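Local atomic coordinates of 1,3-alpha-isomaltosidase (Kribbella flavida DSM 17836, PDB entry 5X3I), a protein that hydrolyses the alpha-1,3-glucosidic linkages of the cyclic tetrasaccharide cyclobis-(1-6)-alpha-nigerosyl to release isomaltose, as a step in its intracellular degradation. Residues D665-I668 with W669-P672; S596-N599 with H600-L603; W611-A614 with E615-D619. The protein carries 1 engineered substitution. All coordinates share one frame; numbering follows the deposited sequence.

Read from the N terminus, the three contacts follow in series: interaction 2 comes first, then interaction 3, then interaction 1; none nests in or crosses another. Each is local, within one unbroken run of chain, so none closes a long loop. Interaction 2 (596-603) shapes the loop that leaves strand 591-593, the eighth of the parallel TIM-barrel strands. That loop leads to the short helix 610-617, which with its exit forms interaction 3 (611-619), its centre about 17 Å from that of interaction 2. Helix 622-650 follows, and interaction 1 (665-672) then folds the loop between strands 655-656 and 675-677 of the C-terminal domain, its nearest atoms about 25 Å from interaction 2.

Interaction 1 of 3, residues D665-I668 with W669-P672; sequences DPEI and WNHP
The carboxylate of Glu667 is divided between two side chains of the following turn, one oxygen to each. OE2 of Glu667 accepts from NE2 of His671 at 3.0 Å, a His-carboxylate hydrogen bond made on the anti side of the oxygen and at the edge of the imidazole. OE1 of Glu667 takes ND2 of Asn670, also 3.0 Å away; the oxygen lies nearly in the plane of the amide, yet the donor stands above the carboxylate plane, the two flat groups being turned 68° against each other. The glutamate serves both because CG leaves anti to the backbone N (chi1 -178°) and the chain then bends at chi2, folding the acid back along the turn.

Backbone groups pair beneath it in the i to i+3 pattern of a 3-10 helix. Glu667 O receives N of Asn670 at 3.0 Å and Ile668 O receives N of His671 at 3.0 Å, while the bond from N of Trp669 to Pro666 O is weak. A water donates both to Ile668 O and to His671 O, giving the first a second donor. At the start, OD1 of Asp665 accepts from N of Glu667 at 2.9 Å in an Asx turn; its OD2 is bound by Tyr697 OH.

The apolar side is a CH-pi contact: CG1 of Ile668 sits 3.7 Å from the centroid of the five-membered ring of Trp669, almost straight above it. Arg185 adds a cation-pi contact to this indole, and the ring of Tyr697 lies nearly parallel to that of His671.

This C-terminal-domain loop is thus held by its own main-chain and side-chain bonds, with Tyr697 and Arg185 adding contacts from outside, and the grip of two donors probably limits rotation of the Glu667 carboxylate.

Interaction 2 of 3, residues S596-N599 with H600-L603; sequences SEFN and HHQL
Phe598 turns an edge to the face of His600. CE2 of Phe598 comes in over the imidazole, 3.4 Å from ND1 of His600, with the ring centroids 4.7 Å apart and the planes at 56°. The phenyl also packs against the backbone two residues on: N of His600 sits above the ring centre, and CZ of Phe598 is 3.3 Å from CA of His600. With CG anti to the backbone N (chi1 176°), the phenyl swings forward along the chain to reach this position. CD2 of His601 approaches CE1 of Phe598 obliquely at 3.8 Å, completing a three-ring aromatic cluster.

One shell further out, a water bridges the turn, accepting from ND2 of Asn599 at 2.8 Å and donating to O of Gln602. OE2 of Glu307 accepts from the backbone N of both Asn599 and His601, and Glu597 is fixed by Tyr211 and Ser570.

The loop follows the last strand of the TIM barrel, and the side chain of Phe598 is about 10 Å from that of Asp536, the inferred proton donor. Aromatic packing together with one carboxylate holding two amide N-H groups is consistent with a well-defined turn near that residue, although most of its residues are exposed.

Interaction 3 of 3, residues W611-A614 with E615-D619; sequences WHVA and ETTGD
Thr616 and Thr617 each return their hydroxyl to the carbonyl one turn back, doubling the helical bond there. OG1 of Thr616 donates to O of His612 at 2.8 Å, and OG1 of Thr617 donates to O of Val613 at 2.8 Å. Each carbonyl also takes the backbone N of the same threonine, from the opposite face of its plane. For Thr617, chi1 of 63° tucks OG1 between N and the carbonyl carbon, where the hydroxyl can both donate backward and accept from N of Asp619 at 3.1 Å, an ST turn.

Among the backbone bonds, N of Glu615 to O of Trp611 (2.9 Å) is regular helix. At the exit, O of Ala614 accepts weak bonds from N of Gly618 and N of Asp619, as the chain leaves the helix at Gly618 with positive phi.

His612 meets two side chains of the next turn. OG1 of Thr616 sits over a face of the imidazole, 3.4 Å from NE2 of His612, a face contact and not a hydrogen bond; NE2 is bonded to Leu605 O. A water at the ring edge links ND1 of His612 (2.8 Å) to OE1 of Glu615 (2.7 Å).

Apolar packing is slight here, CG1 of Val613 against CG2 of Thr617; Val613 and Ala614 also pack on Val622 of helix 622-650. A valine in place of Thr617 would probably leave O of Val613 with a single donor and N of Asp619 without its ST-turn acceptor, loosening the exit. The chemistry implies a helix end of the TIM-barrel domain fastened by hydroxyls as it turns toward its successor.

Interaction 1 of 3, residues D665-I668 with W669-P672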
# COMPACT_ATOMS: atom_id res chain seq x y z
N ASP A 665 -18.97 0.22 24.68
CA ASP A 665 -19.31 -1.19 24.77
C ASP A 665 -18.03 -2.01 24.70
O ASP A 665 -17.40 -2.10 23.65
CB ASP A 665 -20.27 -1.59 23.64
CG ASP A 665 -20.78 -3.02 23.78
OD1 ASP A 665 -20.14 -3.83 24.48
OD2 ASP A 665 -21.81 -3.34 23.17
N PRO A 666 -17.67 -2.65 25.82
CA PRO A 666 -16.43 -3.43 25.89
C PRO A 666 -16.46 -4.68 25.03
O PRO A 666 -15.42 -5.14 24.57
CB PRO A 666 -16.33 -3.80 27.38
CG PRO A 666 -17.74 -3.74 27.87
CD PRO A 666 -18.40 -2.65 27.09
N GLU A 667 -17.65 -5.23 24.80
CA GLU A 667 -17.77 -6.49 24.09
C GLU A 667 -17.33 -6.41 22.62
O GLU A 667 -16.92 -7.41 22.04
CB GLU A 667 -19.21 -6.99 24.17
CG GLU A 667 -19.45 -8.33 23.49
CD GLU A 667 -18.67 -9.47 24.10
OE1 GLU A 667 -18.16 -9.30 25.23
OE2 GLU A 667 -18.56 -10.54 23.46
N ILE A 668 -17.38 -5.22 22.03
CA ILE A 668 -17.06 -5.07 20.61
C ILE A 668 -15.65 -5.58 20.26
O ILE A 668 -15.43 -6.09 19.17
CB ILE A 668 -17.19 -3.60 20.15
CG1 ILE A 668 -16.12 -2.72 20.81
CG2 ILE A 668 -18.59 -3.08 20.42
CD1 ILE A 668 -16.33 -1.26 20.61
N TRP A 669 -14.72 -5.47 21.21
CA TRP A 669 -13.33 -5.82 20.95
C TRP A 669 -13.12 -7.32 20.85
O TRP A 669 -12.08 -7.76 20.38
CB TRP A 669 -12.44 -5.22 22.04
CG TRP A 669 -12.56 -3.74 22.08
CD1 TRP A 669 -13.14 -3.00 23.05
CD2 TRP A 669 -12.12 -2.83 21.07
NE1 TRP A 669 -13.08 -1.67 22.73
CE2 TRP A 669 -12.46 -1.54 21.51
CE3 TRP A 669 -11.48 -2.97 19.84
CZ2 TRP A 669 -12.17 -0.40 20.77
CZ3 TRP A 669 -11.20 -1.84 19.10
CH2 TRP A 669 -11.54 -0.57 19.57
N ASN A 670 -14.10 -8.09 21.28
CA ASN A 670 -14.04 -9.54 21.13
C ASN A 670 -14.49 -9.99 19.74
O ASN A 670 -14.47 -11.17 19.42
CB ASN A 670 -14.90 -10.21 22.21
CG ASN A 670 -14.35 -9.99 23.61
OD1 ASN A 670 -13.14 -9.92 23.81
ND2 ASN A 670 -15.24 -9.87 24.58
N HIS A 671 -14.90 -9.03 18.91
CA HIS A 671 -15.34 -9.33 17.55
C HIS A 671 -14.76 -8.34 16.55
O HIS A 671 -15.50 -7.56 15.96
CB HIS A 671 -16.86 -9.34 17.49
CG HIS A 671 -17.49 -10.11 18.60
ND1 HIS A 671 -17.67 -11.47 18.55
CD2 HIS A 671 -17.95 -9.72 19.81
CE1 HIS A 671 -18.22 -11.88 19.67
NE2 HIS A 671 -18.40 -10.84 20.46
N PRO A 672 -13.44 -8.36 16.38
CA PRO A 672 -12.70 -7.35 15.61
C PRO A 672 -12.95 -7.41 14.10
O PRO A 672 -12.59 -6.46 13.42
CB PRO A 672 -11.24 -7.68 15.93
CG PRO A 672 -11.25 -9.15 16.16
CD PRO A 672 -12.55 -9.43 16.86
O HOH W 1 -16.86 -5.46 16.88

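Interaction 2 of 3, residues S596-N599 with H600-L603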
# COMPACT_ATOMS: atom_id res chain seq x y z
N SER A 596 -5.97 -11.68 -10.53
CA SER A 596 -5.08 -12.83 -10.57
C SER A 596 -3.69 -12.44 -11.06
O SER A 596 -3.54 -11.63 -11.97
CB SER A 596 -5.67 -13.94 -11.46
OG SER A 596 -5.65 -13.59 -12.82
N GLU A 597 -2.68 -13.05 -10.44
CA GLU A 597 -1.27 -12.76 -10.71
C GLU A 597 -0.79 -13.35 -12.03
O GLU A 597 -1.30 -14.37 -12.47
CB GLU A 597 -0.41 -13.30 -9.55
CG GLU A 597 1.05 -12.89 -9.56
CD GLU A 597 1.79 -13.35 -8.30
OE1 GLU A 597 1.61 -14.50 -7.86
OE2 GLU A 597 2.56 -12.54 -7.76
N PHE A 598 0.24 -12.74 -12.61
CA PHE A 598 0.93 -13.29 -13.77
C PHE A 598 1.38 -14.73 -13.50
O PHE A 598 2.00 -14.99 -12.48
CB PHE A 598 2.13 -12.41 -14.10
CG PHE A 598 2.99 -12.91 -15.23
CD1 PHE A 598 2.55 -12.83 -16.53
CD2 PHE A 598 4.26 -13.41 -14.98
CE1 PHE A 598 3.35 -13.27 -17.57
CE2 PHE A 598 5.06 -13.84 -16.01
CZ PHE A 598 4.61 -13.76 -17.30
N ASN A 599 0.94 -15.65 -14.35
CA ASN A 599 1.34 -17.07 -14.35
C ASN A 599 2.36 -17.55 -15.41
O ASN A 599 2.47 -18.74 -15.63
CB ASN A 599 0.10 -17.97 -14.42
CG ASN A 599 0.37 -19.37 -13.87
OD1 ASN A 599 1.31 -19.58 -13.09
ND2 ASN A 599 -0.44 -20.33 -14.28
N HIS A 600 2.95 -16.63 -16.17
CA HIS A 600 3.78 -16.96 -17.34
C HIS A 600 2.97 -17.57 -18.47
O HIS A 600 3.51 -18.30 -19.30
CB HIS A 600 4.92 -17.92 -16.98
CG HIS A 600 5.84 -17.41 -15.91
ND1 HIS A 600 6.97 -16.68 -16.20
CD2 HIS A 600 5.79 -17.52 -14.57
CE1 HIS A 600 7.58 -16.36 -15.07
NE2 HIS A 600 6.88 -16.86 -14.06
N HIS A 601 1.71 -17.22 -18.55
CA HIS A 601 0.84 -17.65 -19.60
C HIS A 601 0.89 -19.15 -19.78
O HIS A 601 0.88 -19.62 -20.87
CB HIS A 601 1.18 -16.93 -20.88
CG HIS A 601 0.78 -15.50 -20.87
ND1 HIS A 601 -0.52 -15.10 -20.95
CD2 HIS A 601 1.51 -14.38 -20.76
CE1 HIS A 601 -0.58 -13.79 -20.91
NE2 HIS A 601 0.65 -13.33 -20.80
N GLN A 602 0.93 -19.87 -18.68
CA GLN A 602 0.85 -21.30 -18.68
C GLN A 602 -0.58 -21.79 -18.73
O GLN A 602 -1.48 -21.02 -18.68
CB GLN A 602 1.53 -21.83 -17.43
CG GLN A 602 3.04 -21.74 -17.47
CD GLN A 602 3.67 -22.01 -16.13
OE1 GLN A 602 3.07 -21.84 -15.09
NE2 GLN A 602 4.91 -22.45 -16.16
N LEU A 603 -0.77 -23.10 -18.84
CA LEU A 603 -2.07 -23.75 -18.67
C LEU A 603 -1.91 -24.81 -17.62
O LEU A 603 -0.90 -25.43 -17.58
CB LEU A 603 -2.57 -24.37 -19.96
CG LEU A 603 -2.84 -23.49 -21.18
CD1 LEU A 603 -2.90 -24.27 -22.48
CD2 LEU A 603 -4.09 -22.65 -21.01
O HOH W 2 -1.75 -19.27 -16.50

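Interaction 3 of 3, residues W611-A614 with E615-D619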
# COMPACT_ATOMS: atom_id res chain seq x y z
N TRP A 611 -16.20 -18.40 -13.16
CA TRP A 611 -16.34 -19.60 -13.96
C TRP A 611 -15.07 -20.42 -14.00
O TRP A 611 -15.13 -21.64 -14.06
CB TRP A 611 -16.79 -19.27 -15.39
CG TRP A 611 -15.91 -18.32 -16.14
CD1 TRP A 611 -14.88 -18.64 -16.96
CD2 TRP A 611 -16.01 -16.89 -16.16
NE1 TRP A 611 -14.32 -17.50 -17.48
CE2 TRP A 611 -15.00 -16.41 -17.00
CE3 TRP A 611 -16.86 -15.97 -15.54
CZ2 TRP A 611 -14.80 -15.06 -17.24
CZ3 TRP A 611 -16.66 -14.63 -15.77
CH2 TRP A 611 -15.64 -14.18 -16.62
N HIS A 612 -13.91 -19.77 -13.99
CA HIS A 612 -12.68 -20.55 -13.96
C HIS A 612 -12.51 -21.25 -12.62
O HIS A 612 -11.99 -22.35 -12.54
CB HIS A 612 -11.45 -19.71 -14.25
CG HIS A 612 -10.20 -20.52 -14.35
ND1 HIS A 612 -10.02 -21.47 -15.32
CD2 HIS A 612 -9.10 -20.56 -13.57
CE1 HIS A 612 -8.84 -22.05 -15.16
NE2 HIS A 612 -8.26 -21.52 -14.10
N VAL A 613 -12.95 -20.58 -11.55
CA VAL A 613 -12.89 -21.19 -10.23
C VAL A 613 -13.83 -22.40 -10.21
O VAL A 613 -13.46 -23.46 -9.70
CB VAL A 613 -13.27 -20.18 -9.13
CG1 VAL A 613 -13.45 -20.89 -7.80
CG2 VAL A 613 -12.19 -19.10 -9.01
N ALA A 614 -15.02 -22.24 -10.77
CA ALA A 614 -15.97 -23.34 -10.90
C ALA A 614 -15.34 -24.49 -11.65
O ALA A 614 -15.42 -25.63 -11.22
CB ALA A 614 -17.24 -22.88 -11.60
N GLU A 615 -14.69 -24.18 -12.77
CA GLU A 615 -14.06 -25.21 -13.59
C GLU A 615 -12.94 -25.91 -12.85
O GLU A 615 -12.80 -27.13 -12.94
CB GLU A 615 -13.53 -24.61 -14.88
CG GLU A 615 -12.84 -25.64 -15.77
CD GLU A 615 -12.46 -25.09 -17.13
OE1 GLU A 615 -12.90 -23.98 -17.48
OE2 GLU A 615 -11.71 -25.79 -17.86
N THR A 616 -12.13 -25.15 -12.12
CA THR A 616 -10.97 -25.72 -11.45
C THR A 616 -11.42 -26.62 -10.33
O THR A 616 -10.92 -27.73 -10.17
CB THR A 616 -10.03 -24.63 -10.89
OG1 THR A 616 -9.61 -23.77 -11.95
CG2 THR A 616 -8.80 -25.26 -10.29
N THR A 617 -12.38 -26.14 -9.55
CA THR A 617 -12.88 -26.86 -8.39
C THR A 617 -13.88 -27.96 -8.74
O THR A 617 -14.07 -28.90 -7.96
CB THR A 617 -13.55 -25.91 -7.40
OG1 THR A 617 -14.69 -25.31 -8.01
CG2 THR A 617 -12.57 -24.84 -6.95
N GLY A 618 -14.52 -27.85 -9.89
CA GLY A 618 -15.61 -28.73 -10.24
C GLY A 618 -16.85 -28.48 -9.40
O GLY A 618 -17.71 -29.34 -9.30
N ASP A 619 -16.95 -27.29 -8.80
CA ASP A 619 -18.07 -26.96 -7.92
C ASP A 619 -19.13 -26.16 -8.65
O ASP A 619 -18.87 -25.03 -9.08
CB ASP A 619 -17.57 -26.19 -6.70
CG ASP A 619 -18.55 -26.20 -5.54
OD1 ASP A 619 -19.76 -25.96 -5.76
OD2 ASP A 619 -18.12 -26.46 -4.40
O HOH W 3 -11.57 -21.59 -17.67